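Local atomic coordinates of apical membrane antigen 1 (Babesia divergens, PDB entry 4APM), a protein that probably takes part in host-cell invasion at the moving junction, where AMA1 proteins of apicomplexan parasites bind a rhoptry neck partner. Residues 316-321 against 327-332; 239-244 against 312-317; 22-27 against 216-221. One frame throughout, in Å; residues are numbered along the deposited sequence.

Contact 1. Residues 316-321 against 327-332; sequences WANYDS and RVIEET
Trp-316 lays one face of its indole beneath the turning backbone at 331-332. The carbonyl oxygen Glu-331 O stands over that face near the rim, 3.4 Å from Trp-316 CZ3, and beside it Thr-332 CA makes a CH-pi contact 4.2 Å from the centroid of the six-membered ring, 27° off its normal. Ile-329 O meets the ring at its edge instead. The first torsion (chi1 -42°) sets CG beside the backbone N and carries the rings toward residues 330-332, while NE1 is bonded to Phe-19 O. Close to the backbone, Trp-316 CB packs on Ile-329 CG1 at 3.8 Å. The two segments form a beta hairpin, strands 316-320 and 325-329 running antiparallel in a four-stranded sheet. Ile-329 N gives a nearly straight bond of 3.1 Å to Trp-316 O, and Asn-318 and Arg-327 exchange a reciprocal pair of backbone bonds, the shorter 2.9 Å from Arg-327 N to Asn-318 O. On the sheet face carrying these two side chains, the Asn-318 amide group lies nearly parallel over one face of the Arg-327 guanidinium, the planes only 4° apart. The other sheet face has Ala-317 beside Val-328, small apolar groups suited to the surface where Ala-317 meets helix 249-257. Arg-327 NH1 turns to Ile-238 O, tying the hairpin to the chain leading into strand 242-245. With its N-H paired elsewhere, the indole receives the loop through aromatic surface, while the arginine offers asparagine a flat face and spends hydrogen bonds on other partners.

Contact 2. Residues 239-244 against 312-317; sequences ESAFEE and VGMNWA
Ser-240 OG is gripped from two sides, by Arg-327 NH1 in a hydrogen bond and by Glu-243 OE2 of its own segment, the latter at a doubtfully short distance. Just after this serine comes a classic beta bulge: Ala-241 and Phe-242 both face the single residue Val-328, and the backbone of each is bonded to it. The bulge lies beside strand 242-245, an outermost strand of the four-stranded antiparallel sheet. Ala-241 supplies its kink through a helix-like backbone, and its methyl and the next residue's ring both come to lie by the thioether of Met-314. That sulfur is where the segments meet. Met-314 sits at the centre of an inverse gamma turn before strand 316-320 and sends its side chain across Val-328, the sheet residue between the two segments. From CG onward the chain is extended, which delivers Met-314 SD to 3.8 Å from Ala-241 CB. A flexible, polarisable thioether suits a partly exposed seam where partners of different shape must be met by one atom. Phe-242 turns its CG between backbone N and carbonyl carbon (chi1 72°), and the ring thereby reaches back toward the methionine, crossing it at about a right angle while also touching Leu-255 of helix 249-257. The contact is a Met-aromatic one made at the ring edge: Met-314 SD lies 5.1 Å from the Phe-242 centroid, 83° off the normal, and nearest to Phe-242 CE2 at 3.9 Å.

Contact 3. Residues 22-27 against 216-221; sequences AKSHGS and NCPMYP
With chi1 at 59°, Ser-24 tucks OG between its own backbone N and carbonyl carbon, which turns the hydroxyl back to its own chain. There it lies between two carbonyl acceptors, Lys-18 O and Asp-20 O, which must share or alternate for its one proton. Ser-24 CB, placed by the backbone, meets Asn-216 O across the contact at 3.3 Å. Cys-217 has chi1 -70°, which puts Cys-217 SG beside its backbone N and 4.2 Å from Ser-24 O. Serine fits this closely approached spot because it is small and because its hydroxyl can be satisfied within its own part of the chain; Asn-216 O lies 4.1 Å from Ser-24 OG and meets the methylene instead. Pro-218 adds its ring from the next position, Pro-218 CD being 4.2 Å from Ser-24 OG. Both sides of the meeting are helix ends: 21-24 finishes at Ser-24, and 213-216 runs into Cys-217, the first residue to leave helical geometry. The disulfide from Cys-217 joins the 216-221 loop, which leads on to strand 225-231, to the chain at Cys-51. Lys-50 links that chain to 22-27, since it pairs with the backbone of His-25 and also offers NZ to Lys-23 O, while His-25 touches Cys-51. Beyond the cysteine, Pro-218 centres an inverse gamma turn, to which its ring-restricted phi is well suited; a weak bond of 3.0 Å from Met-219 N to Cys-217 O closes it. On the other segment Gly-26 takes positive phi, 83°, as the chain leaves the helix, a conformation glycine adopts readily. His-25 ND1 then makes a weak hydrogen bond of 3.2 Å to Ser-27 O across this bend.

How the contacts relate
Along the chain, contact 3 closes before the other two open. Contacts 1 and 2 are adjoining parts of one sheet: their centres are 5 Å apart, both use strand 316-320, and strand 325-329 lies between that strand and 242-245. Helix 249-257 packs against this sheet, and the Cys-252 to Cys-326 disulfide ties the two together, consistent with the PAN-type domains of the AMA1 family. Contact 3 lies nearer the middle of the chain, its centre about 15 Å from that of contact 1 and 16 Å from that of contact 2, touching neither. It joins the N-terminal segment to the loop before strand 225-231; the bond from Trp-316 NE1 to Phe-19 O links the two regions.

Contact 1. Residues 316-321 against 327-332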
loop_
_atom_site.group_PDB
_atom_site.type_symbol
_atom_site.label_atom_id
_atom_site.label_comp_id
_atom_site.label_asym_id
_atom_site.label_seq_id
_atom_site.Cartn_x
_atom_site.Cartn_y
_atom_site.Cartn_z
ATOM N N TRP A 316 -3.163 -6.377 1.965
ATOM C CA TRP A 316 -4.100 -6.190 0.846
ATOM C C TRP A 316 -5.480 -6.312 1.406
ATOM O O TRP A 316 -5.694 -7.013 2.423
ATOM C CB TRP A 316 -3.912 -7.267 -0.235
ATOM C CG TRP A 316 -2.479 -7.638 -0.581
ATOM C CD1 TRP A 316 -1.712 -7.154 -1.644
ATOM C CD2 TRP A 316 -1.624 -8.643 0.080
ATOM N NE1 TRP A 316 -0.459 -7.762 -1.663
ATOM C CE2 TRP A 316 -0.349 -8.652 -0.651
ATOM C CE3 TRP A 316 -1.763 -9.460 1.194
ATOM C CZ2 TRP A 316 0.691 -9.492 -0.302
ATOM C CZ3 TRP A 316 -0.692 -10.319 1.536
ATOM C CH2 TRP A 316 0.500 -10.331 0.797
ATOM N N ALA A 317 -6.418 -5.582 0.806
ATOM C CA ALA A 317 -7.826 -5.635 1.222
ATOM C C ALA A 317 -8.748 -5.448 0.026
ATOM O O ALA A 317 -8.383 -4.788 -0.961
ATOM C CB ALA A 317 -8.121 -4.576 2.283
ATOM N N ASN A 318 -9.928 -6.058 0.115
ATOM C CA ASN A 318 -11.002 -5.853 -0.850
ATOM C C ASN A 318 -12.069 -5.031 -0.217
ATOM O O ASN A 318 -12.626 -5.412 0.805
ATOM C CB ASN A 318 -11.622 -7.178 -1.226
ATOM C CG ASN A 318 -10.598 -8.173 -1.678
ATOM O OD1 ASN A 318 -10.100 -8.952 -0.871
ATOM N ND2 ASN A 318 -10.209 -8.097 -2.945
ATOM N N TYR A 319 -12.338 -3.882 -0.807
ATOM C CA TYR A 319 -13.374 -3.025 -0.319
ATOM C C TYR A 319 -14.534 -3.045 -1.297
ATOM O O TYR A 319 -14.391 -2.636 -2.445
ATOM C CB TYR A 319 -12.869 -1.608 -0.149
ATOM C CG TYR A 319 -13.972 -0.682 0.239
ATOM C CD1 TYR A 319 -14.679 -0.878 1.428
ATOM C CD2 TYR A 319 -14.416 0.296 -0.646
ATOM C CE1 TYR A 319 -15.718 -0.025 1.788
ATOM C CE2 TYR A 319 -15.454 1.133 -0.312
ATOM C CZ TYR A 319 -16.105 0.964 0.892
ATOM O OH TYR A 319 -17.155 1.778 1.184
ATOM N N ASP A 320 -15.679 -3.527 -0.835
ATOM C CA ASP A 320 -16.877 -3.559 -1.659
ATOM C C ASP A 320 -17.641 -2.266 -1.440
ATOM O O ASP A 320 -18.222 -2.062 -0.379
ATOM C CB ASP A 320 -17.762 -4.743 -1.275
ATOM C CG ASP A 320 -18.935 -4.921 -2.231
ATOM O OD1 ASP A 320 -19.549 -3.896 -2.641
ATOM O OD2 ASP A 320 -19.223 -6.074 -2.593
ATOM N N SER A 321 -17.606 -1.367 -2.416
ATOM C CA SER A 321 -18.247 -0.068 -2.222
ATOM C C SER A 321 -19.776 -0.124 -2.212
ATOM O O SER A 321 -20.399 0.813 -1.769
ATOM C CB SER A 321 -17.752 0.959 -3.251
ATOM O OG SER A 321 -18.011 0.489 -4.559
ATOM N N ARG A 327 -12.700 -6.673 3.395
ATOM C CA ARG A 327 -12.107 -7.974 3.688
ATOM C C ARG A 327 -10.581 -7.885 3.655
ATOM O O ARG A 327 -9.996 -7.763 2.587
ATOM C CB ARG A 327 -12.594 -9.040 2.704
ATOM C CG ARG A 327 -14.112 -9.220 2.651
ATOM C CD ARG A 327 -14.479 -10.547 1.962
ATOM N NE ARG A 327 -13.955 -10.636 0.588
ATOM C CZ ARG A 327 -12.952 -11.432 0.190
ATOM N NH1 ARG A 327 -12.345 -12.272 1.040
ATOM N NH2 ARG A 327 -12.582 -11.429 -1.084
ATOM N N VAL A 328 -9.935 -7.928 4.811
ATOM C CA VAL A 328 -8.493 -7.942 4.796
ATOM C C VAL A 328 -7.899 -9.342 4.694
ATOM O O VAL A 328 -8.472 -10.307 5.210
ATOM C CB VAL A 328 -7.817 -6.925 5.764
ATOM C CG1 VAL A 328 -8.828 -6.086 6.528
ATOM C CG2 VAL A 328 -6.708 -7.532 6.615
ATOM N N ILE A 329 -6.896 -9.468 3.828
ATOM C CA ILE A 329 -6.329 -10.761 3.465
ATOM C C ILE A 329 -4.820 -10.819 3.714
ATOM O O ILE A 329 -4.152 -9.805 3.794
ATOM C CB ILE A 329 -6.619 -11.143 1.997
ATOM C CG1 ILE A 329 -6.014 -10.111 1.028
ATOM C CG2 ILE A 329 -8.125 -11.370 1.791
ATOM C CD1 ILE A 329 -6.086 -10.501 -0.440
ATOM N N GLU A 330 -4.294 -12.027 3.833
ATOM C CA GLU A 330 -2.909 -12.179 4.183
ATOM C C GLU A 330 -2.145 -13.101 3.252
ATOM O O GLU A 330 -0.960 -13.330 3.462
ATOM C CB GLU A 330 -2.753 -12.629 5.638
ATOM C CG GLU A 330 -3.136 -14.082 5.914
ATOM C CD GLU A 330 -3.222 -14.356 7.408
ATOM O OE1 GLU A 330 -2.541 -13.661 8.204
ATOM O OE2 GLU A 330 -4.010 -15.231 7.794
ATOM N N GLU A 331 -2.818 -13.613 2.225
ATOM C CA GLU A 331 -2.151 -14.405 1.206
ATOM C C GLU A 331 -1.814 -13.502 0.034
ATOM O O GLU A 331 -2.568 -12.559 -0.279
ATOM C CB GLU A 331 -3.051 -15.555 0.733
ATOM C CG GLU A 331 -3.448 -16.544 1.829
ATOM C CD GLU A 331 -4.532 -17.525 1.376
ATOM O OE1 GLU A 331 -4.653 -17.777 0.144
ATOM O OE2 GLU A 331 -5.271 -18.041 2.252
ATOM N N THR A 332 -0.720 -13.820 -0.645
ATOM C CA THR A 332 -0.252 -13.003 -1.749
ATOM C C THR A 332 -1.181 -13.183 -2.950
ATOM O O THR A 332 -1.419 -14.295 -3.375
ATOM C CB THR A 332 1.193 -13.376 -2.129
ATOM O OG1 THR A 332 2.057 -13.125 -1.020
ATOM C CG2 THR A 332 1.670 -12.555 -3.308
#

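Contact 2. Residues 239-244 against 312-317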
loop_
_atom_site.group_PDB
_atom_site.type_symbol
_atom_site.label_atom_id
_atom_site.label_comp_id
_atom_site.label_asym_id
_atom_site.label_seq_id
_atom_site.Cartn_x
_atom_site.Cartn_y
_atom_site.Cartn_z
ATOM N N GLU A 239 -9.698 -15.828 0.637
ATOM C CA GLU A 239 -10.485 -15.767 1.877
ATOM C C GLU A 239 -9.968 -14.675 2.813
ATOM O O GLU A 239 -8.773 -14.360 2.835
ATOM C CB GLU A 239 -10.459 -17.115 2.604
ATOM C CG GLU A 239 -9.057 -17.540 3.000
ATOM C CD GLU A 239 -9.038 -18.710 3.965
ATOM O OE1 GLU A 239 -10.129 -19.199 4.358
ATOM O OE2 GLU A 239 -7.921 -19.119 4.351
ATOM N N SER A 240 -10.874 -14.097 3.582
ATOM C CA SER A 240 -10.524 -13.006 4.463
ATOM C C SER A 240 -9.686 -13.541 5.605
ATOM O O SER A 240 -9.955 -14.634 6.110
ATOM C CB SER A 240 -11.792 -12.371 5.010
ATOM O OG SER A 240 -12.715 -12.181 3.968
ATOM N N ALA A 241 -8.667 -12.784 6.010
ATOM C CA ALA A 241 -8.050 -12.990 7.318
ATOM C C ALA A 241 -9.017 -12.494 8.387
ATOM O O ALA A 241 -9.204 -13.130 9.421
ATOM C CB ALA A 241 -6.706 -12.250 7.416
ATOM N N PHE A 242 -9.621 -11.336 8.148
ATOM C CA PHE A 242 -10.755 -10.901 8.963
ATOM C C PHE A 242 -11.527 -9.900 8.152
ATOM O O PHE A 242 -11.037 -9.435 7.125
ATOM C CB PHE A 242 -10.309 -10.320 10.321
ATOM C CG PHE A 242 -9.649 -8.967 10.224
ATOM C CD1 PHE A 242 -10.410 -7.797 10.287
ATOM C CD2 PHE A 242 -8.265 -8.860 10.073
ATOM C CE1 PHE A 242 -9.807 -6.554 10.184
ATOM C CE2 PHE A 242 -7.657 -7.619 9.971
ATOM C CZ PHE A 242 -8.429 -6.461 10.022
ATOM N N GLU A 243 -12.776 -9.660 8.541
ATOM C CA GLU A 243 -13.640 -8.746 7.807
ATOM C C GLU A 243 -14.321 -7.802 8.756
ATOM O O GLU A 243 -14.619 -8.181 9.896
ATOM C CB GLU A 243 -14.736 -9.490 7.088
ATOM C CG GLU A 243 -14.373 -10.859 6.588
ATOM C CD GLU A 243 -15.439 -11.384 5.686
ATOM O OE1 GLU A 243 -16.629 -11.158 5.999
ATOM O OE2 GLU A 243 -15.081 -11.920 4.626
ATOM N N GLU A 244 -14.615 -6.597 8.255
ATOM C CA GLU A 244 -15.432 -5.605 8.964
ATOM C C GLU A 244 -16.071 -4.639 8.000
ATOM O O GLU A 244 -15.496 -4.324 6.937
ATOM C CB GLU A 244 -14.614 -4.832 9.977
ATOM C CG GLU A 244 -14.800 -5.355 11.392
ATOM C CD GLU A 244 -13.497 -5.346 12.145
ATOM O OE1 GLU A 244 -12.730 -4.413 11.889
ATOM O OE2 GLU A 244 -13.223 -6.279 12.944
ATOM N N VAL A 312 6.058 -9.305 5.025
ATOM C CA VAL A 312 4.999 -10.285 5.240
ATOM C C VAL A 312 4.025 -9.747 6.260
ATOM O O VAL A 312 4.435 -9.235 7.287
ATOM C CB VAL A 312 5.569 -11.632 5.762
ATOM C CG1 VAL A 312 4.444 -12.577 6.157
ATOM C CG2 VAL A 312 6.456 -12.280 4.704
ATOM N N GLY A 313 2.738 -9.812 5.939
ATOM C CA GLY A 313 1.691 -9.227 6.766
ATOM C C GLY A 313 0.350 -9.173 6.055
ATOM O O GLY A 313 0.199 -9.655 4.920
ATOM N N MET A 314 -0.666 -8.646 6.718
ATOM C CA MET A 314 -1.936 -8.485 6.020
ATOM C C MET A 314 -1.914 -7.214 5.197
ATOM O O MET A 314 -2.391 -6.176 5.658
ATOM C CB MET A 314 -3.077 -8.442 7.010
ATOM C CG MET A 314 -2.988 -9.556 8.025
ATOM S SD MET A 314 -4.492 -9.643 9.010
ATOM C CE MET A 314 -3.960 -10.811 10.260
ATOM N N ASN A 315 -1.426 -7.323 3.961
ATOM C CA ASN A 315 -1.024 -6.171 3.140
ATOM C C ASN A 315 -2.024 -5.699 2.070
ATOM O O ASN A 315 -1.716 -4.789 1.303
ATOM C CB ASN A 315 0.317 -6.467 2.445
ATOM C CG ASN A 315 1.447 -6.737 3.434
ATOM O OD1 ASN A 315 1.448 -6.209 4.556
ATOM N ND2 ASN A 315 2.457 -7.512 2.994
ATOM N N TRP A 316 -3.163 -6.377 1.965
ATOM C CA TRP A 316 -4.100 -6.190 0.846
ATOM C C TRP A 316 -5.480 -6.312 1.406
ATOM O O TRP A 316 -5.694 -7.013 2.423
ATOM C CB TRP A 316 -3.912 -7.267 -0.235
ATOM C CG TRP A 316 -2.479 -7.638 -0.581
ATOM C CD1 TRP A 316 -1.712 -7.154 -1.644
ATOM C CD2 TRP A 316 -1.624 -8.643 0.080
ATOM N NE1 TRP A 316 -0.459 -7.762 -1.663
ATOM C CE2 TRP A 316 -0.349 -8.652 -0.651
ATOM C CE3 TRP A 316 -1.763 -9.460 1.194
ATOM C CZ2 TRP A 316 0.691 -9.492 -0.302
ATOM C CZ3 TRP A 316 -0.692 -10.319 1.536
ATOM C CH2 TRP A 316 0.500 -10.331 0.797
ATOM N N ALA A 317 -6.418 -5.582 0.806
ATOM C CA ALA A 317 -7.826 -5.635 1.222
ATOM C C ALA A 317 -8.748 -5.448 0.026
ATOM O O ALA A 317 -8.383 -4.788 -0.961
ATOM C CB ALA A 317 -8.121 -4.576 2.283
#

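Contact 3. Residues 22-27 against 216-221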
loop_
_atom_site.group_PDB
_atom_site.type_symbol
_atom_site.label_atom_id
_atom_site.label_comp_id
_atom_site.label_asym_id
_atom_site.label_seq_id
_atom_site.Cartn_x
_atom_site.Cartn_y
_atom_site.Cartn_z
ATOM N N ALA A 22 6.490 -8.688 -0.535
ATOM C CA ALA A 22 7.779 -9.251 -0.081
ATOM C C ALA A 22 8.898 -8.982 -1.106
ATOM O O ALA A 22 10.041 -8.723 -0.733
ATOM C CB ALA A 22 7.668 -10.760 0.209
ATOM N N LYS A 23 8.567 -9.070 -2.396
ATOM C CA LYS A 23 9.542 -8.752 -3.461
ATOM C C LYS A 23 9.622 -7.270 -3.814
ATOM O O LYS A 23 10.708 -6.753 -3.949
ATOM C CB LYS A 23 9.258 -9.517 -4.749
ATOM C CG LYS A 23 9.212 -11.025 -4.629
ATOM C CD LYS A 23 9.291 -11.601 -6.046
ATOM C CE LYS A 23 8.646 -12.968 -6.152
ATOM N NZ LYS A 23 9.352 -14.012 -5.363
ATOM N N SER A 24 8.479 -6.636 -4.111
ATOM C CA SER A 24 8.486 -5.251 -4.619
ATOM C C SER A 24 8.822 -4.206 -3.551
ATOM O O SER A 24 9.425 -3.176 -3.861
ATOM C CB SER A 24 7.148 -4.916 -5.235
ATOM O OG SER A 24 6.129 -5.056 -4.277
ATOM N N HIS A 25 8.468 -4.490 -2.295
ATOM C CA HIS A 25 8.811 -3.625 -1.169
ATOM C C HIS A 25 9.888 -4.244 -0.269
ATOM O O HIS A 25 10.908 -3.626 -0.002
ATOM C CB HIS A 25 7.527 -3.315 -0.371
ATOM C CG HIS A 25 7.708 -2.285 0.693
ATOM N ND1 HIS A 25 7.495 -2.554 2.009
ATOM C CD2 HIS A 25 8.120 -0.962 0.619
ATOM C CE1 HIS A 25 7.734 -1.450 2.730
ATOM N NE2 HIS A 25 8.112 -0.468 1.874
ATOM N N GLY A 26 9.640 -5.445 0.242
ATOM C CA GLY A 26 10.680 -6.264 0.885
ATOM C C GLY A 26 10.961 -5.917 2.343
ATOM O O GLY A 26 11.848 -6.484 2.963
ATOM N N SER A 27 10.179 -5.010 2.917
ATOM C CA SER A 27 10.367 -4.653 4.315
ATOM C C SER A 27 8.995 -4.361 4.959
ATOM O O SER A 27 7.940 -4.653 4.362
ATOM C CB SER A 27 11.316 -3.460 4.422
ATOM O OG SER A 27 11.538 -3.124 5.776
ATOM N N ASN A 216 6.461 -0.418 -10.361
ATOM C CA ASN A 216 6.907 -1.671 -9.713
ATOM C C ASN A 216 6.183 -1.970 -8.393
ATOM O O ASN A 216 6.317 -3.051 -7.834
ATOM C CB ASN A 216 8.422 -1.621 -9.467
ATOM C CG ASN A 216 9.234 -1.871 -10.734
ATOM O OD1 ASN A 216 8.728 -2.416 -11.708
ATOM N ND2 ASN A 216 10.508 -1.510 -10.704
ATOM N N CYS A 217 5.491 -0.964 -7.872
ATOM C CA CYS A 217 4.838 -1.025 -6.560
ATOM C C CYS A 217 3.339 -0.872 -6.800
ATOM O O CYS A 217 2.942 -0.158 -7.717
ATOM C CB CYS A 217 5.326 0.147 -5.699
ATOM S SG CYS A 217 7.040 0.053 -5.150
ATOM N N PRO A 218 2.500 -1.507 -5.964
ATOM C CA PRO A 218 1.054 -1.366 -6.156
ATOM C C PRO A 218 0.521 -0.072 -5.523
ATOM O O PRO A 218 -0.103 -0.123 -4.470
ATOM C CB PRO A 218 0.501 -2.580 -5.388
ATOM C CG PRO A 218 1.477 -2.751 -4.257
ATOM C CD PRO A 218 2.815 -2.477 -4.888
ATOM N N MET A 219 0.705 1.061 -6.198
ATOM C CA MET A 219 0.395 2.368 -5.609
ATOM C C MET A 219 -1.081 2.735 -5.673
ATOM O O MET A 219 -1.523 3.616 -4.945
ATOM C CB MET A 219 1.239 3.478 -6.259
ATOM C CG MET A 219 2.748 3.217 -6.195
ATOM S SD MET A 219 3.355 2.865 -4.515
ATOM C CE MET A 219 2.783 4.304 -3.646
ATOM N N TYR A 220 -1.857 2.025 -6.494
ATOM C CA TYR A 220 -3.252 2.419 -6.691
ATOM C C TYR A 220 -4.252 1.307 -6.460
ATOM O O TYR A 220 -4.079 0.194 -6.959
ATOM C CB TYR A 220 -3.458 3.088 -8.068
ATOM C CG TYR A 220 -2.383 4.107 -8.368
ATOM C CD1 TYR A 220 -2.316 5.306 -7.662
ATOM C CD2 TYR A 220 -1.357 3.815 -9.255
ATOM C CE1 TYR A 220 -1.284 6.209 -7.880
ATOM C CE2 TYR A 220 -0.321 4.714 -9.483
ATOM C CZ TYR A 220 -0.293 5.905 -8.799
ATOM O OH TYR A 220 0.748 6.788 -9.022
ATOM N N PRO A 221 -5.349 1.624 -5.747
ATOM C CA PRO A 221 -6.480 0.708 -5.748
ATOM C C PRO A 221 -6.846 0.302 -7.201
ATOM O O PRO A 221 -6.813 1.149 -8.108
ATOM C CB PRO A 221 -7.608 1.548 -5.121
ATOM C CG PRO A 221 -6.899 2.556 -4.287
ATOM C CD PRO A 221 -5.671 2.900 -5.086
#